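Local structure of C3-degrading proteinase (CppA protein) (Streptococcus pneumoniae, 3E0R) at residues 156-161 with 179-184; 70-75 with 193-198; 164-169 with 232-237. The protein probably degrades complement component C3 as a proteinase and is built from domains related to the glyoxalase superfamily. All blocks are in the same frame, centred on the assembly; numbering follows the deposited sequence.

From the N terminus, the chain first passes 70-75, at the start of strand 74-81; contact 2 closes a long loop when 193-198 comes back to it, tying the CppA N-terminal part of the chain to the C-terminal part. Contact 1 lies wholly within that loop: 156-161 and 179-184 pair with each other, closing a shorter loop that contains helix 169-172. Contact 3 starts inside both loops, at 164-169, but ends beyond them at 232-237, so it crosses contacts 1 and 2. Contacts 1 and 2 share the sheet containing strands 74-81 and 151-159, joined by His158 bonding to Lys72 and Lys73; Lys73 in turn reaches Asn235 of contact 3.

Contact 1: 156-161 with 179-184; sequences ELHLPT and IPAQGQ
Leu157 to Leu159 run parallel to Ile179 and Pro180, bridged by two nearly straight backbone hydrogen bonds: Ile179 N to Leu157 O at 2.7 Å and Leu159 N to Ile179 O at 2.8 Å. Past these bonds the pairing continues through CA-H...O contacts, with Pro180 CA 3.3 Å from Leu159 O and Pro160 CA 3.2 Å from Ala181 O, although each proline lacks a backbone N-H to donate. Ile179 and His158 share one face of the sheet and lie side by side, pointing the same way. The CG2 branch of Ile179 meets the edge of the imidazole at CD2, near the ring plane (3.8 Å). Ala181 turns its methyl toward the same residue, setting CB 3.6 Å from His158 CB and approaching the ring obliquely. The other branch of Ile179 is extended at chi2 (169°), which sets CD1 3.8 Å from Glu156 CB. At the far end Thr161 CG2 touches Pro180 CB, the two side chains crossing at about a right angle. Strand 74-81 flanks 151-159 on its other side, where Glu156 OE1 forms a salt bridge with Arg76 and His158 ND1 bonds to Lys72 O. The segments belong to the two parallel strands of a beta-alpha-beta unit whose helix is 169-172. Chemically, the pairing rests on backbone bonds and apolar groups, while the polar ends of Glu156 and His158 are engaged by the neighbouring strand region; the bond to a carbonyl oxygen suggests that ND1 carries a proton.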
loop_
_atom_site.group_PDB
_atom_site.type_symbol
_atom_site.label_atom_id
_atom_site.label_comp_id
_atom_site.label_asym_id
_atom_site.label_seq_id
_atom_site.Cartn_x
_atom_site.Cartn_y
_atom_site.Cartn_z
ATOM N N GLU A 156 7.575 1.184 0.248
ATOM C CA GLU A 156 8.807 0.950 0.955
ATOM C C GLU A 156 8.435 0.247 2.244
ATOM O O GLU A 156 7.474 0.654 2.899
ATOM C CB GLU A 156 9.526 2.246 1.229
ATOM C CG GLU A 156 10.177 2.821 0.021
ATOM C CD GLU A 156 10.314 4.323 0.058
ATOM O OE1 GLU A 156 10.095 4.963 1.110
ATOM O OE2 GLU A 156 10.687 4.868 -0.994
ATOM N N LEU A 157 9.154 -0.829 2.591
ATOM C CA LEU A 157 8.870 -1.624 3.773
ATOM C C LEU A 157 10.044 -1.609 4.700
ATOM O O LEU A 157 11.150 -1.761 4.257
ATOM C CB LEU A 157 8.540 -3.056 3.380
ATOM C CG LEU A 157 7.312 -3.268 2.485
ATOM C CD1 LEU A 157 7.029 -4.724 2.323
ATOM C CD2 LEU A 157 6.055 -2.553 2.998
ATOM N N HIS A 158 9.794 -1.419 5.998
ATOM C CA HIS A 158 10.818 -1.431 7.009
ATOM C C HIS A 158 11.062 -2.873 7.484
ATOM O O HIS A 158 10.142 -3.566 7.956
ATOM C CB HIS A 158 10.411 -0.537 8.198
ATOM C CG HIS A 158 10.589 0.936 7.965
ATOM N ND1 HIS A 158 9.618 1.855 8.287
ATOM C CD2 HIS A 158 11.644 1.648 7.503
ATOM C CE1 HIS A 158 10.056 3.069 8.011
ATOM N NE2 HIS A 158 11.286 2.973 7.537
ATOM N N LEU A 159 12.306 -3.322 7.338
ATOM C CA LEU A 159 12.678 -4.731 7.630
ATOM C C LEU A 159 13.891 -4.778 8.566
ATOM O O LEU A 159 14.945 -4.215 8.238
ATOM C CB LEU A 159 12.960 -5.505 6.330
ATOM C CG LEU A 159 13.073 -7.051 6.380
ATOM C CD1 LEU A 159 11.722 -7.748 6.657
ATOM C CD2 LEU A 159 13.684 -7.623 5.097
ATOM N N PRO A 160 13.757 -5.461 9.722
ATOM C CA PRO A 160 14.935 -5.545 10.617
ATOM C C PRO A 160 16.132 -6.220 9.954
ATOM O O PRO A 160 15.967 -6.956 8.975
ATOM C CB PRO A 160 14.433 -6.360 11.818
ATOM C CG PRO A 160 12.921 -6.380 11.693
ATOM C CD PRO A 160 12.594 -6.197 10.256
ATOM N N THR A 161 17.334 -5.970 10.475
ATOM C CA THR A 161 18.538 -6.476 9.822
ATOM C C THR A 161 18.732 -7.957 10.106
ATOM O O THR A 161 19.344 -8.657 9.292
ATOM C CB THR A 161 19.820 -5.667 10.192
ATOM O OG1 THR A 161 20.045 -5.708 11.607
ATOM C CG2 THR A 161 19.705 -4.218 9.708
ATOM N N ILE A 179 13.702 -1.281 3.421
ATOM C CA ILE A 179 14.612 -0.393 4.124
ATOM C C ILE A 179 15.009 -1.048 5.445
ATOM O O ILE A 179 14.126 -1.464 6.192
ATOM C CB ILE A 179 13.943 0.943 4.383
ATOM C CG1 ILE A 179 13.694 1.647 3.038
ATOM C CG2 ILE A 179 14.790 1.783 5.334
ATOM C CD1 ILE A 179 12.819 2.828 3.129
ATOM N N PRO A 180 16.337 -1.178 5.717
ATOM C CA PRO A 180 16.722 -1.714 7.020
ATOM C C PRO A 180 16.235 -0.756 8.119
ATOM O O PRO A 180 16.162 0.448 7.872
ATOM C CB PRO A 180 18.264 -1.825 6.940
ATOM C CG PRO A 180 18.589 -1.696 5.454
ATOM C CD PRO A 180 17.517 -0.844 4.886
ATOM N N ALA A 181 15.862 -1.299 9.287
ATOM C CA ALA A 181 15.049 -0.598 10.268
ATOM C C ALA A 181 15.072 -1.341 11.592
ATOM O O ALA A 181 15.208 -2.551 11.613
ATOM C CB ALA A 181 13.628 -0.475 9.777
ATOM N N GLN A 182 14.965 -0.611 12.693
ATOM C CA GLN A 182 14.770 -1.184 14.015
ATOM C C GLN A 182 13.521 -0.588 14.595
ATOM O O GLN A 182 13.215 0.582 14.366
ATOM C CB GLN A 182 15.919 -0.884 15.001
ATOM C CG GLN A 182 17.218 -1.568 14.677
ATOM C CD GLN A 182 17.954 -0.831 13.571
ATOM O OE1 GLN A 182 18.155 0.400 13.660
ATOM N NE2 GLN A 182 18.346 -1.561 12.506
ATOM N N GLY A 183 12.830 -1.416 15.366
ATOM C CA GLY A 183 11.657 -1.029 16.114
ATOM C C GLY A 183 10.973 -2.272 16.661
ATOM O O GLY A 183 11.017 -3.354 16.040
ATOM N N GLN A 184 10.333 -2.100 17.818
ATOM C CA GLN A 184 9.677 -3.186 18.554
ATOM C C GLN A 184 8.593 -3.900 17.742
ATOM O O GLN A 184 8.471 -5.114 17.815
ATOM C CB GLN A 184 9.102 -2.671 19.894
ATOM C CG GLN A 184 8.120 -1.471 19.803
ATOM C CD GLN A 184 7.258 -1.306 21.072
ATOM O OE1 GLN A 184 7.742 -0.837 22.094
ATOM N NE2 GLN A 184 5.958 -1.669 20.984
#

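Contact 2: 70-75 with 193-198; sequences GRKKLA and TWDLSM
The entry into strand 74-81, in one sheet, meets the entry into strand 196-203, in the other, through the carboxylate of Asp195, which receives the successive backbone N-H groups of Lys73 and Leu74. Lys73 N donates to the syn lone pair of OD2 of Asp195 at 2.9 Å. Leu74 N reaches OD1 of Asp195 at 3.2 Å, also on the syn side but 17° out of the carboxylate plane, so each oxygen takes one amide. A third amide, Leu196 N, lies 2.7 Å from Asp195 OD1 in a weak bond within its own segment. The side chain of Asp195 leaves the backbone toward 70-75, with CG anti to the backbone N (chi1 -158°).

The two lysines pass this group differently. Lys72 runs past Asp195 in the opposite direction and bends at chi3 (93°), which sets CE beside Trp194 O; NZ makes a weak hydrogen bond to the same Trp194 O at 3.0 Å, and its salt bridge is with Asp117. Lys73 crosses Asp195 at about a right angle, laying CB and CG each 3.4 Å from OD2 of Asp195. Its extended chain takes NZ onward to Val188 O and Asn235 O and to a water, which it meets at 2.8 Å and which donates to Leu196 O. Leu74 CB and Leu196 CB touch at 4.2 Å, and Leu196 also packs on Leu157 and on strand 9-18.

Asp195 is buried, and its charge is answered chiefly by main-chain N-H groups. Lys72 NZ stands 4.4 Å from OD1 of Asp195, beyond a salt bridge, yet its positive charge may, with the N-H groups, favour the ionised carboxylate.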
loop_
_atom_site.group_PDB
_atom_site.type_symbol
_atom_site.label_atom_id
_atom_site.label_comp_id
_atom_site.label_asym_id
_atom_site.label_seq_id
_atom_site.Cartn_x
_atom_site.Cartn_y
_atom_site.Cartn_z
ATOM N N GLY A 70 7.175 3.309 17.177
ATOM C CA GLY A 70 8.382 3.295 16.367
ATOM C C GLY A 70 8.012 3.129 14.920
ATOM O O GLY A 70 6.917 3.455 14.504
ATOM N N ARG A 71 8.972 2.639 14.155
ATOM C CA ARG A 71 8.807 2.499 12.736
ATOM C C ARG A 71 7.713 1.479 12.479
ATOM O O ARG A 71 7.547 0.480 13.239
ATOM C CB ARG A 71 10.127 2.104 12.064
ATOM C CG ARG A 71 10.923 3.280 11.626
ATOM C CD ARG A 71 12.253 2.897 11.009
ATOM N NE ARG A 71 12.974 4.098 10.601
ATOM C CZ ARG A 71 14.014 4.134 9.775
ATOM N NH1 ARG A 71 14.487 3.028 9.214
ATOM N NH2 ARG A 71 14.582 5.305 9.505
ATOM N N LYS A 72 6.958 1.730 11.418
ATOM C CA LYS A 72 5.911 0.777 11.004
ATOM C C LYS A 72 6.529 -0.119 9.972
ATOM O O LYS A 72 7.501 0.257 9.317
ATOM C CB LYS A 72 4.699 1.499 10.404
ATOM C CG LYS A 72 3.929 2.398 11.336
ATOM C CD LYS A 72 2.626 2.897 10.658
ATOM C CE LYS A 72 1.418 2.003 10.970
ATOM N NZ LYS A 72 0.169 2.359 10.198
ATOM N N LYS A 73 5.948 -1.301 9.802
ATOM C CA LYS A 73 6.347 -2.223 8.714
ATOM C C LYS A 73 6.207 -1.496 7.353
ATOM O O LYS A 73 7.060 -1.600 6.486
ATOM C CB LYS A 73 5.515 -3.497 8.783
ATOM C CG LYS A 73 5.731 -4.296 10.055
ATOM C CD LYS A 73 4.890 -5.591 10.026
ATOM C CE LYS A 73 4.581 -6.139 11.429
ATOM N NZ LYS A 73 3.885 -7.475 11.418
ATOM N N LEU A 74 5.161 -0.695 7.213
ATOM C CA LEU A 74 5.000 0.171 6.046
ATOM C C LEU A 74 5.804 1.413 6.327
ATOM O O LEU A 74 5.450 2.191 7.193
ATOM C CB LEU A 74 3.523 0.541 5.767
ATOM C CG LEU A 74 3.348 1.402 4.480
ATOM C CD1 LEU A 74 3.509 0.596 3.278
ATOM C CD2 LEU A 74 2.033 2.112 4.440
ATOM N N ALA A 75 6.911 1.567 5.621
ATOM C CA ALA A 75 7.725 2.768 5.670
ATOM C C ALA A 75 6.985 3.891 4.896
ATOM O O ALA A 75 6.649 4.911 5.487
ATOM C CB ALA A 75 9.146 2.490 5.110
ATOM N N THR A 193 -1.364 -4.563 15.932
ATOM C CA THR A 193 -1.182 -3.143 15.601
ATOM C C THR A 193 -1.939 -2.794 14.342
ATOM O O THR A 193 -2.257 -3.698 13.570
ATOM C CB THR A 193 0.327 -2.804 15.358
ATOM O OG1 THR A 193 0.834 -3.674 14.328
ATOM C CG2 THR A 193 1.187 -2.941 16.693
ATOM N N TRP A 194 -2.218 -1.503 14.127
ATOM C CA TRP A 194 -2.688 -0.972 12.794
ATOM C C TRP A 194 -1.528 -0.758 11.857
ATOM O O TRP A 194 -0.752 0.186 12.023
ATOM C CB TRP A 194 -3.483 0.344 12.961
ATOM C CG TRP A 194 -4.827 0.136 13.678
ATOM C CD1 TRP A 194 -5.935 -0.512 13.179
ATOM C CD2 TRP A 194 -5.176 0.536 15.028
ATOM N NE1 TRP A 194 -6.935 -0.536 14.123
ATOM C CE2 TRP A 194 -6.511 0.126 15.251
ATOM C CE3 TRP A 194 -4.506 1.243 16.040
ATOM C CZ2 TRP A 194 -7.170 0.369 16.440
ATOM C CZ3 TRP A 194 -5.165 1.490 17.228
ATOM C CH2 TRP A 194 -6.490 1.048 17.421
ATOM N N ASP A 195 -1.332 -1.650 10.895
ATOM C CA ASP A 195 -0.128 -1.574 10.028
ATOM C C ASP A 195 -0.434 -2.342 8.772
ATOM O O ASP A 195 -1.519 -2.843 8.654
ATOM C CB ASP A 195 1.082 -2.229 10.726
ATOM C CG ASP A 195 2.449 -1.730 10.187
ATOM O OD1 ASP A 195 2.574 -1.107 9.095
ATOM O OD2 ASP A 195 3.401 -1.955 10.922
ATOM N N LEU A 196 0.547 -2.471 7.880
ATOM C CA LEU A 196 0.503 -3.449 6.805
ATOM C C LEU A 196 0.394 -4.907 7.362
ATOM O O LEU A 196 1.275 -5.356 8.115
ATOM C CB LEU A 196 1.776 -3.309 5.912
ATOM C CG LEU A 196 1.963 -4.348 4.782
ATOM C CD1 LEU A 196 1.005 -4.082 3.547
ATOM C CD2 LEU A 196 3.434 -4.413 4.392
ATOM N N SER A 197 -0.673 -5.612 6.980
ATOM C CA SER A 197 -0.970 -6.914 7.531
ATOM C C SER A 197 -0.964 -8.028 6.507
ATOM O O SER A 197 -0.759 -9.178 6.865
ATOM C CB SER A 197 -2.313 -6.905 8.207
ATOM O OG SER A 197 -3.357 -6.630 7.294
HETATM N N MSE A 198 -1.184 -7.674 5.241
HETATM C CA MSE A 198 -1.103 -8.618 4.155
HETATM C C MSE A 198 -0.595 -8.004 2.863
HETATM O O MSE A 198 -0.884 -6.885 2.536
HETATM C CB MSE A 198 -2.478 -9.215 3.944
HETATM C CG MSE A 198 -2.567 -10.212 2.806
HETATM SE SE MSE A 198 -4.269 -11.131 2.933
HETATM C CE MSE A 198 -4.924 -10.732 1.145
HETATM O O HOH W 1 1.440 -6.697 10.398
#

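Contact 3: 164-169 with 232-237; sequences ESFLES and KDRNNV
Asp233 OD1 takes the backbone N-H of Phe166 in an almost straight bond of 2.9 Å and, more weakly, that of Arg234 in its own segment. The other oxygen of the same carboxylate, Asp233 OD2, accepts from Ser165 OG, also at 2.9 Å. Both bonds across the contact arrive on the syn side, somewhat out of the carboxylate plane. Ser165 OG, anti to its own backbone N (chi1 170°), is gripped twice, because it also accepts from Leu167 N at 2.7 Å and thus forms an ST turn. Beside this pair the guanidinium of Arg234 lies flat on the ring of Phe166, their planes 20° apart, in a cation-pi stack. CZ of Arg234 sits 3.9 Å from the centroid of the Phe166 ring, offset toward the rim, while NH2 of Arg234 lies over CE1 and CZ of Phe166. Asp233 OD1 approaches the same ring at its edge, close to CD2. Arg234 NH1 donates to Glu164 O at 3.0 Å; this acceptor lies in the guanidinium plane, although the donor stands well above the carbonyl plane. A water near the guanidinium plane links NH1 to Ser165 O, so the backbone and the water help to fix the rotation of the stacked group. Phe166 also meets the ring of Phe215, and Leu167 packs against strands 196-203 and 238-243. Asp233 and Arg234 open a type I beta turn, Asp233 to Asn236, and Asn235 forms an Asx turn. The arrangement is that of a beta hairpin, its turn between strands 228-232 and 238-243 bonded to the loop that leads from strand 151-159 into helix 169-172.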
loop_
_atom_site.group_PDB
_atom_site.type_symbol
_atom_site.label_atom_id
_atom_site.label_comp_id
_atom_site.label_asym_id
_atom_site.label_seq_id
_atom_site.Cartn_x
_atom_site.Cartn_y
_atom_site.Cartn_z
ATOM N N GLU A 164 15.257 -12.005 7.294
ATOM C CA GLU A 164 15.181 -11.989 5.851
ATOM C C GLU A 164 13.732 -12.248 5.448
ATOM O O GLU A 164 13.042 -13.063 6.048
ATOM C CB GLU A 164 16.085 -13.087 5.286
ATOM C CG GLU A 164 17.552 -12.660 5.101
ATOM C CD GLU A 164 17.792 -11.987 3.739
ATOM O OE1 GLU A 164 17.774 -12.706 2.710
ATOM O OE2 GLU A 164 17.991 -10.746 3.692
ATOM N N SER A 165 13.264 -11.528 4.439
ATOM C CA SER A 165 11.967 -11.781 3.881
ATOM C C SER A 165 12.047 -13.028 2.993
ATOM O O SER A 165 13.069 -13.306 2.357
ATOM C CB SER A 165 11.474 -10.588 3.072
ATOM O OG SER A 165 10.304 -10.929 2.353
ATOM N N PHE A 166 10.949 -13.767 2.986
ATOM C CA PHE A 166 10.685 -14.786 2.000
ATOM C C PHE A 166 10.584 -14.194 0.593
ATOM O O PHE A 166 10.756 -14.925 -0.387
ATOM C CB PHE A 166 9.384 -15.555 2.336
ATOM C CG PHE A 166 9.575 -16.671 3.316
ATOM C CD1 PHE A 166 10.255 -17.823 2.953
ATOM C CD2 PHE A 166 9.075 -16.582 4.597
ATOM C CE1 PHE A 166 10.431 -18.869 3.863
ATOM C CE2 PHE A 166 9.250 -17.611 5.502
ATOM C CZ PHE A 166 9.922 -18.758 5.131
ATOM N N LEU A 167 10.292 -12.892 0.505
ATOM C CA LEU A 167 10.208 -12.187 -0.769
ATOM C C LEU A 167 11.598 -11.922 -1.404
ATOM O O LEU A 167 12.496 -11.292 -0.803
ATOM C CB LEU A 167 9.399 -10.907 -0.575
ATOM C CG LEU A 167 7.961 -11.160 -0.069
ATOM C CD1 LEU A 167 7.134 -9.826 -0.027
ATOM C CD2 LEU A 167 7.217 -12.300 -0.884
ATOM N N GLU A 168 11.790 -12.463 -2.605
ATOM C CA GLU A 168 13.043 -12.270 -3.335
ATOM C C GLU A 168 12.948 -10.999 -4.158
ATOM O O GLU A 168 11.887 -10.693 -4.702
ATOM C CB GLU A 168 13.367 -13.458 -4.257
ATOM C CG GLU A 168 13.550 -14.818 -3.570
ATOM C CD GLU A 168 14.500 -14.751 -2.381
ATOM O OE1 GLU A 168 15.363 -13.839 -2.355
ATOM O OE2 GLU A 168 14.377 -15.593 -1.462
ATOM N N SER A 169 14.053 -10.259 -4.232
ATOM C CA SER A 169 14.202 -9.113 -5.162
ATOM C C SER A 169 13.886 -9.486 -6.625
ATOM O O SER A 169 13.430 -8.641 -7.420
ATOM C CB SER A 169 15.644 -8.559 -5.091
ATOM O OG SER A 169 15.903 -7.970 -3.820
ATOM N N LYS A 232 3.065 -16.842 5.362
ATOM C CA LYS A 232 3.332 -15.813 6.357
ATOM C C LYS A 232 4.820 -15.534 6.321
ATOM O O LYS A 232 5.621 -16.462 6.238
ATOM C CB LYS A 232 2.933 -16.308 7.743
ATOM C CG LYS A 232 2.690 -15.207 8.752
ATOM C CD LYS A 232 2.040 -15.817 9.978
ATOM C CE LYS A 232 1.308 -14.815 10.783
ATOM N NZ LYS A 232 0.112 -15.422 11.469
ATOM N N ASP A 233 5.170 -14.258 6.349
ATOM C CA ASP A 233 6.546 -13.839 6.215
ATOM C C ASP A 233 7.130 -13.764 7.612
ATOM O O ASP A 233 6.396 -13.753 8.606
ATOM C CB ASP A 233 6.645 -12.489 5.485
ATOM C CG ASP A 233 8.046 -12.223 4.910
ATOM O OD1 ASP A 233 8.914 -13.114 4.963
ATOM O OD2 ASP A 233 8.278 -11.118 4.383
ATOM N N ARG A 234 8.452 -13.745 7.670
ATOM C CA ARG A 234 9.202 -13.715 8.915
ATOM C C ARG A 234 8.914 -12.487 9.806
ATOM O O ARG A 234 9.145 -12.516 11.025
ATOM C CB ARG A 234 10.702 -13.805 8.597
ATOM C CG ARG A 234 11.089 -14.992 7.664
ATOM C CD ARG A 234 12.460 -15.548 7.992
ATOM N NE ARG A 234 12.725 -16.829 7.330
ATOM C CZ ARG A 234 13.063 -16.963 6.042
ATOM N NH1 ARG A 234 13.170 -15.904 5.232
ATOM N NH2 ARG A 234 13.288 -18.171 5.547
ATOM N N ASN A 235 8.407 -11.418 9.204
ATOM C CA ASN A 235 7.899 -10.287 9.949
ATOM C C ASN A 235 6.391 -10.345 10.274
ATOM O O ASN A 235 5.786 -9.364 10.731
ATOM C CB ASN A 235 8.236 -9.003 9.178
ATOM C CG ASN A 235 7.486 -8.872 7.846
ATOM O OD1 ASN A 235 6.655 -9.702 7.469
ATOM N ND2 ASN A 235 7.767 -7.792 7.153
ATOM N N ASN A 236 5.783 -11.494 10.005
ATOM C CA ASN A 236 4.365 -11.740 10.269
ATOM C C ASN A 236 3.295 -11.021 9.399
ATOM O O ASN A 236 2.117 -11.110 9.682
ATOM C CB ASN A 236 4.068 -11.665 11.780
ATOM C CG ASN A 236 4.732 -12.799 12.534
ATOM O OD1 ASN A 236 4.679 -13.941 12.084
ATOM N ND2 ASN A 236 5.461 -12.479 13.598
ATOM N N VAL A 237 3.715 -10.392 8.311
ATOM C CA VAL A 237 2.827 -10.025 7.198
ATOM C C VAL A 237 2.427 -11.316 6.412
ATOM O O VAL A 237 3.262 -12.114 5.942
ATOM C CB VAL A 237 3.493 -8.953 6.289
ATOM C CG1 VAL A 237 2.626 -8.568 5.070
ATOM C CG2 VAL A 237 3.862 -7.662 7.136
HETATM O O HOH W 2 14.532 -16.083 2.433
#